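Side-chain contacts in cytochrome c (Pseudomonas aeruginosa, PDB 6RTE), which dehydrogenates dihydro-heme d1 in heme d1 biosynthesis, as the oxidoreductase NirN, which joins a heme c domain to an eight-bladed beta-propeller: residues P38-A41 against L42-H46; K185-D189 against G190-Y194; A226-D230 against G231-L235. All blocks are in the same frame, centred on the assembly; numbering follows the deposited sequence.

Interaction 1: P38-A41 against L42-H46. With HEC (heme c), chain C.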
loop_
_atom_site.group_PDB
_atom_site.type_symbol
_atom_site.label_atom_id
_atom_site.label_comp_id
_atom_site.label_asym_id
_atom_site.label_seq_id
_atom_site.Cartn_x
_atom_site.Cartn_y
_atom_site.Cartn_z
ATOM N N PRO A 38 -0.663 -15.210 -33.160
ATOM C CA PRO A 38 -1.008 -16.514 -32.573
ATOM C C PRO A 38 -1.294 -16.456 -31.083
ATOM O O PRO A 38 -2.011 -17.328 -30.575
ATOM C CB PRO A 38 0.230 -17.372 -32.870
ATOM C CG PRO A 38 1.346 -16.392 -32.957
ATOM C CD PRO A 38 0.760 -15.132 -33.539
ATOM N N GLY A 39 -0.761 -15.464 -30.366
ATOM C CA GLY A 39 -1.022 -15.373 -28.940
ATOM C C GLY A 39 -2.488 -15.137 -28.636
ATOM O O GLY A 39 -3.071 -15.791 -27.767
ATOM N N GLU A 40 -3.107 -14.202 -29.358
ATOM C CA GLU A 40 -4.513 -13.891 -29.132
ATOM C C GLU A 40 -5.384 -15.131 -29.267
ATOM O O GLU A 40 -6.197 -15.433 -28.387
ATOM C CB GLU A 40 -4.961 -12.806 -30.109
ATOM C CG GLU A 40 -6.463 -12.705 -30.288
ATOM C CD GLU A 40 -6.846 -11.616 -31.260
ATOM O OE1 GLU A 40 -5.943 -10.882 -31.715
ATOM O OE2 GLU A 40 -8.048 -11.494 -31.579
ATOM N N ALA A 41 -5.238 -15.862 -30.376
ATOM C CA ALA A 41 -6.067 -17.042 -30.595
ATOM C C ALA A 41 -5.857 -18.066 -29.494
ATOM O O ALA A 41 -6.821 -18.634 -28.959
ATOM C CB ALA A 41 -5.767 -17.645 -31.967
ATOM N N LEU A 42 -4.593 -18.323 -29.131
ATOM C CA LEU A 42 -4.325 -19.191 -27.993
ATOM C C LEU A 42 -5.001 -18.656 -26.732
ATOM O O LEU A 42 -5.513 -19.434 -25.917
ATOM C CB LEU A 42 -2.820 -19.329 -27.777
ATOM C CG LEU A 42 -2.054 -20.138 -28.836
ATOM C CD1 LEU A 42 -0.546 -20.029 -28.642
ATOM C CD2 LEU A 42 -2.476 -21.599 -28.815
ATOM N N TYR A 43 -5.024 -17.331 -26.567
ATOM C CA TYR A 43 -5.602 -16.747 -25.352
ATOM C C TYR A 43 -7.106 -17.000 -25.286
ATOM O O TYR A 43 -7.629 -17.446 -24.256
ATOM C CB TYR A 43 -5.291 -15.248 -25.287
ATOM C CG TYR A 43 -5.873 -14.583 -24.063
ATOM C CD1 TYR A 43 -5.161 -14.530 -22.871
ATOM C CD2 TYR A 43 -7.147 -14.035 -24.091
ATOM C CE1 TYR A 43 -5.703 -13.939 -21.744
ATOM C CE2 TYR A 43 -7.693 -13.450 -22.973
ATOM C CZ TYR A 43 -6.965 -13.405 -21.802
ATOM O OH TYR A 43 -7.516 -12.825 -20.694
ATOM N N ARG A 44 -7.823 -16.729 -26.379
ATOM C CA ARG A 44 -9.261 -16.985 -26.401
ATOM C C ARG A 44 -9.572 -18.439 -26.061
ATOM O O ARG A 44 -10.442 -18.724 -25.232
ATOM C CB ARG A 44 -9.840 -16.623 -27.767
ATOM C CG ARG A 44 -10.221 -15.161 -27.914
ATOM C CD ARG A 44 -11.110 -14.942 -29.127
ATOM N NE ARG A 44 -10.371 -15.096 -30.376
ATOM C CZ ARG A 44 -9.767 -14.103 -31.022
ATOM N NH1 ARG A 44 -9.810 -12.864 -30.546
ATOM N NH2 ARG A 44 -9.118 -14.349 -32.152
ATOM N N GLN A 45 -8.854 -19.378 -26.685
ATOM C CA GLN A 45 -9.167 -20.789 -26.501
ATOM C C GLN A 45 -8.897 -21.249 -25.073
ATOM O O GLN A 45 -9.716 -21.966 -24.486
ATOM C CB GLN A 45 -8.366 -21.635 -27.495
ATOM C CG GLN A 45 -8.468 -23.143 -27.273
ATOM C CD GLN A 45 -9.889 -23.667 -27.399
ATOM O OE1 GLN A 45 -10.747 -23.029 -28.013
ATOM N NE2 GLN A 45 -10.142 -24.835 -26.817
ATOM N N HIS A 46 -7.756 -20.852 -24.496
ATOM C CA HIS A 46 -7.280 -21.459 -23.262
ATOM C C HIS A 46 -7.364 -20.567 -22.030
ATOM O O HIS A 46 -7.328 -21.091 -20.913
ATOM C CB HIS A 46 -5.813 -21.899 -23.415
ATOM C CG HIS A 46 -5.592 -22.896 -24.507
ATOM N ND1 HIS A 46 -5.644 -24.256 -24.292
ATOM C CD2 HIS A 46 -5.315 -22.731 -25.821
ATOM C CE1 HIS A 46 -5.410 -24.885 -25.429
ATOM N NE2 HIS A 46 -5.208 -23.982 -26.372
HETATM FE FE HEC C . -4.215 -18.036 -15.341
HETATM C CHA HEC C . -2.719 -16.631 -12.669
HETATM C CHB HEC C . -1.730 -16.842 -17.409
HETATM C CHC HEC C . -5.566 -19.788 -18.039
HETATM C CHD HEC C . -6.954 -18.796 -13.524
HETATM N NA HEC C . -2.551 -16.962 -15.106
HETATM C C1A HEC C . -2.117 -16.475 -13.896
HETATM C C2A HEC C . -0.911 -15.757 -14.089
HETATM C C3A HEC C . -0.629 -15.819 -15.413
HETATM C C4A HEC C . -1.652 -16.562 -16.054
HETATM C CMA HEC C . 0.556 -15.189 -16.080
HETATM C CAA HEC C . -0.099 -15.056 -13.022
HETATM C CBA HEC C . -0.652 -13.630 -12.850
HETATM C CGA HEC C . -0.031 -12.803 -11.751
HETATM O O1A HEC C . -0.532 -11.687 -11.464
HETATM O O2A HEC C . 0.954 -13.205 -11.121
HETATM N NB HEC C . -3.726 -18.263 -17.369
HETATM C C1B HEC C . -2.695 -17.690 -17.981
HETATM C C2B HEC C . -2.689 -18.065 -19.356
HETATM C C3B HEC C . -3.751 -18.902 -19.564
HETATM C C4B HEC C . -4.415 -19.014 -18.247
HETATM C CMB HEC C . -1.683 -17.617 -20.374
HETATM C CAB HEC C . -4.232 -19.636 -20.770
HETATM C CBB HEC C . -3.035 -20.197 -21.535
HETATM N NC HEC C . -5.953 -19.121 -15.737
HETATM C C1C HEC C . -6.329 -19.747 -16.876
HETATM C C2C HEC C . -7.592 -20.341 -16.670
HETATM C C3C HEC C . -7.988 -20.070 -15.367
HETATM C C4C HEC C . -6.944 -19.281 -14.801
HETATM C CMC HEC C . -8.323 -21.123 -17.721
HETATM C CAC HEC C . -9.217 -20.396 -14.612
HETATM C CBC HEC C . -9.536 -21.839 -14.243
HETATM N ND HEC C . -4.718 -17.779 -13.530
HETATM C C1D HEC C . -5.865 -18.145 -12.953
HETATM C C2D HEC C . -5.872 -17.767 -11.533
HETATM C C3D HEC C . -4.702 -17.172 -11.285
HETATM C C4D HEC C . -3.986 -17.177 -12.566
HETATM C CMD HEC C . -6.983 -18.010 -10.546
HETATM C CAD HEC C . -4.243 -16.594 -9.969
HETATM C CBD HEC C . -3.551 -17.654 -9.108
HETATM C CGD HEC C . -3.065 -17.112 -7.784
HETATM O O1D HEC C . -3.849 -17.055 -6.824
HETATM O O2D HEC C . -1.898 -16.726 -7.624
#
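The helix 38-46 opens the cytochrome c domain and leads straight into the CXXCH heme-attachment motif, and along its outer side Glu40 and Arg44 pair one helical turn apart. Their chains run side by side in the same direction. Glu40 is extended, and its carboxylate presents a single oxygen, OE2, to the guanidinium in a salt bridge. The separation of 2.5 Å between Glu40 OE2 and Arg44 NH1 is unusually short, so its exact length is doubtful; the second link, from Arg44 NH2 to the same OE2, is weak at 3.1 Å. A bend in the arginine (chi3 -71°) turns its head back along the helix, with CG of Glu40 over one guanidinium face and the two charged planes 80° apart, far from a flat, two-pronged pairing. The backbone keeps ordinary helical bonding, in which Arg44 N reaches Glu40 O at 2.9 Å and Gln45 N reaches Ala41 O at 3.1 Å.

Around the helix, Leu42 folds back so that its CG lies 3.3 Å from Pro38 O, and its side chain packs on Ala100 and Leu104 of the helix 98-109. Tyr43 has CG anti to its backbone N (chi1 179°), which carries the ring away from Gly39 and Glu40 toward Gln48 and His51, where its hydroxyl is hydrogen-bonded to Gly52 O. His46 completes the helix at the cofactor: its O lies 3.3 Å from the heme methyl carbon CMC and its CB 3.8 Å from CAB. The helix is therefore two-sided. Its outer salt bridge, gripped through one carboxylate oxygen, is probably adaptable and may be shaped by crystal neighbours touching both residues, whereas apolar packing and the tied-down tyrosine fix the side next to the heme-binding turn.

Interaction 2: K185-D189 against G190-Y194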
loop_
_atom_site.group_PDB
_atom_site.type_symbol
_atom_site.label_atom_id
_atom_site.label_comp_id
_atom_site.label_asym_id
_atom_site.label_seq_id
_atom_site.Cartn_x
_atom_site.Cartn_y
_atom_site.Cartn_z
ATOM N N LYS A 185 -7.020 1.359 4.618
ATOM C CA LYS A 185 -7.326 2.607 5.296
ATOM C C LYS A 185 -8.608 2.450 6.107
ATOM O O LYS A 185 -9.471 1.622 5.795
ATOM C CB LYS A 185 -7.476 3.768 4.305
ATOM C CG LYS A 185 -6.217 4.036 3.463
ATOM C CD LYS A 185 -5.050 4.555 4.310
ATOM C CE LYS A 185 -3.963 5.162 3.418
ATOM N NZ LYS A 185 -3.398 4.177 2.465
ATOM N N PHE A 186 -8.729 3.274 7.148
ATOM C CA PHE A 186 -9.821 3.186 8.088
ATOM C C PHE A 186 -10.679 4.441 8.039
ATOM O O PHE A 186 -10.203 5.538 7.717
ATOM C CB PHE A 186 -9.297 2.989 9.522
ATOM C CG PHE A 186 -8.570 1.691 9.736
ATOM C CD1 PHE A 186 -7.208 1.596 9.499
ATOM C CD2 PHE A 186 -9.246 0.565 10.184
ATOM C CE1 PHE A 186 -6.525 0.396 9.706
ATOM C CE2 PHE A 186 -8.576 -0.641 10.395
ATOM C CZ PHE A 186 -7.218 -0.725 10.169
ATOM N N SER A 187 -11.949 4.267 8.362
ATOM C CA SER A 187 -12.788 5.397 8.703
ATOM C C SER A 187 -12.256 6.080 9.970
ATOM O O SER A 187 -11.533 5.466 10.755
ATOM C CB SER A 187 -14.218 4.928 8.918
ATOM O OG SER A 187 -14.268 3.982 9.971
ATOM N N PRO A 188 -12.618 7.346 10.189
ATOM C CA PRO A 188 -12.076 8.083 11.355
ATOM C C PRO A 188 -12.339 7.424 12.704
ATOM O O PRO A 188 -11.504 7.548 13.603
ATOM C CB PRO A 188 -12.788 9.442 11.265
ATOM C CG PRO A 188 -13.059 9.618 9.791
ATOM C CD PRO A 188 -13.367 8.230 9.267
ATOM N N ASP A 189 -13.480 6.762 12.883
ATOM C CA ASP A 189 -13.795 6.070 14.123
ATOM C C ASP A 189 -13.256 4.641 14.155
ATOM O O ASP A 189 -13.436 3.948 15.159
ATOM C CB ASP A 189 -15.315 6.046 14.347
ATOM C CG ASP A 189 -16.066 5.284 13.252
ATOM O OD1 ASP A 189 -15.421 4.738 12.321
ATOM O OD2 ASP A 189 -17.311 5.229 13.320
ATOM N N GLY A 190 -12.627 4.182 13.080
ATOM C CA GLY A 190 -12.015 2.876 13.067
ATOM C C GLY A 190 -12.958 1.723 12.831
ATOM O O GLY A 190 -12.526 0.570 12.911
ATOM N N ARG A 191 -14.231 1.984 12.562
ATOM C CA ARG A 191 -15.184 0.899 12.361
ATOM C C ARG A 191 -15.061 0.274 10.976
ATOM O O ARG A 191 -15.250 -0.946 10.822
ATOM C CB ARG A 191 -16.614 1.401 12.559
ATOM C CG ARG A 191 -17.649 0.369 12.126
ATOM C CD ARG A 191 -19.070 0.845 12.327
ATOM N NE ARG A 191 -20.012 -0.068 11.679
ATOM C CZ ARG A 191 -21.319 0.143 11.601
ATOM N NH1 ARG A 191 -21.864 1.224 12.162
ATOM N NH2 ARG A 191 -22.081 -0.740 10.984
ATOM N N LEU A 192 -14.786 1.088 9.952
ATOM C CA LEU A 192 -14.756 0.620 8.573
ATOM C C LEU A 192 -13.324 0.573 8.043
ATOM O O LEU A 192 -12.481 1.405 8.397
ATOM C CB LEU A 192 -15.610 1.520 7.679
ATOM C CG LEU A 192 -17.065 1.741 8.113
ATOM C CD1 LEU A 192 -17.703 2.809 7.240
ATOM C CD2 LEU A 192 -17.882 0.446 8.070
ATOM N N VAL A 193 -13.057 -0.397 7.174
ATOM C CA VAL A 193 -11.733 -0.557 6.572
ATOM C C VAL A 193 -11.900 -0.699 5.063
ATOM O O VAL A 193 -12.836 -1.355 4.579
ATOM C CB VAL A 193 -10.951 -1.731 7.198
ATOM C CG1 VAL A 193 -11.721 -3.009 7.146
ATOM C CG2 VAL A 193 -9.583 -1.900 6.532
ATOM N N TYR A 194 -11.010 -0.040 4.329
ATOM C CA TYR A 194 -11.076 0.092 2.876
ATOM C C TYR A 194 -9.823 -0.528 2.275
ATOM O O TYR A 194 -8.709 -0.167 2.660
ATOM C CB TYR A 194 -11.193 1.572 2.469
ATOM C CG TYR A 194 -12.394 2.281 3.050
ATOM C CD1 TYR A 194 -12.404 2.714 4.381
ATOM C CD2 TYR A 194 -13.524 2.509 2.284
ATOM C CE1 TYR A 194 -13.517 3.353 4.921
ATOM C CE2 TYR A 194 -14.647 3.149 2.819
ATOM C CZ TYR A 194 -14.639 3.564 4.132
ATOM O OH TYR A 194 -15.761 4.197 4.651
#
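Ser187 and Leu192 grip each other twice at the closed end of the hairpin formed by strands 183-186 and 192-197. Leu192 O takes the amide of Ser187 at 2.9 Å, and the amide of Leu192 in turn points almost straight at Ser187 OG, also at 2.9 Å. With chi1 at 60°, the serine oxygen sits between its own N and carbonyl carbon, a setting that lets it accept from Leu192 while donating its proton to Asp189 OD1 at 2.7 Å.

That carboxylate oxygen has a second donor. The amide of Arg191 comes to Asp189 OD1 at 3.0 Å from above the carboxylate plane, closing an Asx turn, while the hydroxyl meets the same oxygen nearly along its C-O bond. Ser187 O is used as well, receiving Gly190 N across the type I turn; the positive phi of Gly190 (80°) then swings the chain into the returning strand. Farther along, Lys185 and Tyr194 form an antiparallel hydrogen-bonded pair, with Tyr194 N reaching Lys185 O at 2.7 Å and Lys185 N giving its hydrogen back to Tyr194 O at 3.0 Å.

On the other face of the sheet Val193 CG2 stands over one face of the Phe186 ring, toward its rim. Beyond the hairpin, Arg191 NH2 makes a salt bridge with Asp206 and the Tyr194 hydroxyl a hydrogen bond to Ala249 O. With one proton given and one amide accepted, the Ser187 hydroxyl is probably held in one rotation, while the side chains of Ser187 and Asp189 together satisfy the amides of Leu192 and Arg191.

Interaction 3: A226-D230 against G231-L235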
loop_
_atom_site.group_PDB
_atom_site.type_symbol
_atom_site.label_atom_id
_atom_site.label_comp_id
_atom_site.label_asym_id
_atom_site.label_seq_id
_atom_site.Cartn_x
_atom_site.Cartn_y
_atom_site.Cartn_z
ATOM N N ALA A 226 -7.204 6.562 -0.386
ATOM C CA ALA A 226 -7.150 7.386 0.809
ATOM C C ALA A 226 -8.587 7.709 1.193
ATOM O O ALA A 226 -9.478 7.757 0.342
ATOM C CB ALA A 226 -6.328 8.667 0.580
ATOM N N VAL A 227 -8.804 7.875 2.492
ATOM C CA VAL A 227 -10.116 8.196 3.058
ATOM C C VAL A 227 -10.032 9.583 3.671
ATOM O O VAL A 227 -9.071 9.896 4.388
ATOM C CB VAL A 227 -10.545 7.146 4.095
ATOM C CG1 VAL A 227 -11.959 7.452 4.671
ATOM C CG2 VAL A 227 -10.496 5.744 3.470
ATOM N N SER A 228 -11.024 10.421 3.382
ATOM C CA SER A 228 -11.017 11.780 3.922
ATOM C C SER A 228 -11.170 11.728 5.428
ATOM O O SER A 228 -11.743 10.781 5.983
ATOM C CB SER A 228 -12.122 12.628 3.276
ATOM O OG SER A 228 -13.431 12.101 3.488
ATOM N N ASP A 229 -10.624 12.746 6.113
ATOM C CA ASP A 229 -10.578 12.694 7.575
ATOM C C ASP A 229 -11.944 12.907 8.207
ATOM O O ASP A 229 -12.105 12.619 9.405
ATOM C CB ASP A 229 -9.575 13.721 8.131
ATOM C CG ASP A 229 -10.128 15.133 8.187
ATOM O OD1 ASP A 229 -10.151 15.823 7.146
ATOM O OD2 ASP A 229 -10.537 15.565 9.292
ATOM N N ASP A 230 -12.920 13.397 7.458
ATOM C CA ASP A 230 -14.298 13.456 7.928
ATOM C C ASP A 230 -15.084 12.195 7.596
ATOM O O ASP A 230 -16.276 12.126 7.911
ATOM C CB ASP A 230 -15.014 14.685 7.349
ATOM C CG ASP A 230 -15.079 14.691 5.822
ATOM O OD1 ASP A 230 -14.685 13.686 5.188
ATOM O OD2 ASP A 230 -15.514 15.729 5.256
ATOM N N GLY A 231 -14.457 11.208 6.947
ATOM C CA GLY A 231 -15.087 9.938 6.672
ATOM C C GLY A 231 -16.017 9.900 5.481
ATOM O O GLY A 231 -16.630 8.862 5.238
ATOM N N ARG A 232 -16.139 10.989 4.720
ATOM C CA ARG A 232 -17.140 11.032 3.661
ATOM C C ARG A 232 -16.674 10.421 2.338
ATOM O O ARG A 232 -17.506 9.871 1.603
ATOM C CB ARG A 232 -17.566 12.480 3.393
ATOM C CG ARG A 232 -18.303 13.157 4.550
ATOM C CD ARG A 232 -18.628 14.602 4.241
ATOM N NE ARG A 232 -19.656 14.753 3.201
ATOM C CZ ARG A 232 -19.956 15.901 2.611
ATOM N NH1 ARG A 232 -19.302 17.006 2.933
ATOM N NH2 ARG A 232 -20.914 15.957 1.697
ATOM N N TRP A 233 -15.380 10.498 2.023
ATOM C CA TRP A 233 -14.889 10.255 0.674
ATOM C C TRP A 233 -13.768 9.231 0.646
ATOM O O TRP A 233 -12.892 9.229 1.509
ATOM C CB TRP A 233 -14.363 11.559 0.036
ATOM C CG TRP A 233 -15.261 12.752 0.231
ATOM C CD1 TRP A 233 -14.996 13.864 0.971
ATOM C CD2 TRP A 233 -16.562 12.933 -0.316
ATOM N NE1 TRP A 233 -16.058 14.731 0.913
ATOM C CE2 TRP A 233 -17.033 14.179 0.130
ATOM C CE3 TRP A 233 -17.378 12.160 -1.145
ATOM C CZ2 TRP A 233 -18.289 14.666 -0.209
ATOM C CZ3 TRP A 233 -18.618 12.641 -1.484
ATOM C CH2 TRP A 233 -19.067 13.882 -1.017
ATOM N N VAL A 234 -13.792 8.380 -0.383
ATOM C CA VAL A 234 -12.659 7.558 -0.777
ATOM C C VAL A 234 -12.121 8.098 -2.101
ATOM O O VAL A 234 -12.879 8.246 -3.075
ATOM C CB VAL A 234 -13.053 6.076 -0.925
ATOM C CG1 VAL A 234 -11.878 5.253 -1.415
ATOM C CG2 VAL A 234 -13.589 5.528 0.394
ATOM N N LEU A 235 -10.828 8.367 -2.148
ATOM C CA LEU A 235 -10.157 8.789 -3.378
ATOM C C LEU A 235 -9.194 7.686 -3.799
ATOM O O LEU A 235 -8.313 7.299 -3.022
ATOM C CB LEU A 235 -9.424 10.119 -3.194
ATOM C CG LEU A 235 -8.871 10.708 -4.503
ATOM C CD1 LEU A 235 -10.014 11.133 -5.398
ATOM C CD2 LEU A 235 -7.904 11.875 -4.232
HETATM O O HOH W 1 -16.197 16.689 2.935
#
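Gly231, the last residue of a type I turn, gives its amide to Ser228 O at 2.9 Å from above the carbonyl plane; its positive phi (81°) leads the chain out toward the returning strand. Arg232 follows, its amide donated to Asp230 OD1 at 3.1 Å in an Asx turn. Asp230 OD1 also receives the proton of Ser228 OG at 2.6 Å. Beyond CB the arginine runs obliquely across the aspartate, bringing its CD to 3.5 Å from Asp230 OD2, and its guanidinium places one face against CZ2 of the neighbouring indole instead of closing on the carboxylate.

The backbone of Trp233 is held twice by Ser228: its amide bonds to OG at 2.9 Å and its carbonyl accepts N, while CD1 of the indole lies against the serine oxygen. A chi1 of -45° keeps the ring beside its backbone N, on the turn side, where one water accepts from Trp233 NE1 at 2.8 Å and donates to Asp230 OD2 at 2.6 Å. The tryptophan thus closes a circuit of bonds that runs through both oxygens of the carboxylate, with Phe282, Leu246 and Pro302 packing around the indole. Val234 sits opposite Val227 as a non-hydrogen-bonded pair, their CG2 methyls loosely in contact. Leu235 ends the segment in a hydrogen-bonded pair with Ala226, both side chains on the face that meets Phe282 and Val273 of the next sheet.

The Ser-Asp-Asp-Gly turn, held by the serine and second aspartate side chains, joins the first two strands of a four-stranded blade of the eight-bladed, cytochrome d1-type beta-propeller.

Interactions 2 and 3 are equivalent hairpins of successive propeller blades, built on the same serine-aspartate-glycine scheme, and they touch: Pro188 CG lies 3.2 Å from Asp229 O, and Tyr194 CE2 3.6 Å from Val234 CG2. They differ in what flanks the turn. Interaction 3 is the more buried, adding a tryptophan and a bridging water, whereas in interaction 2 the arginine is drawn off to a salt bridge outside the turn. Interaction 1 stands apart, its centre about 43 Å from that of interaction 2, on a helix of the heme c domain. There a charged pair lies on the surface and backbone bonds follow the helix, in place of strand pairing and side-chain-capped turns.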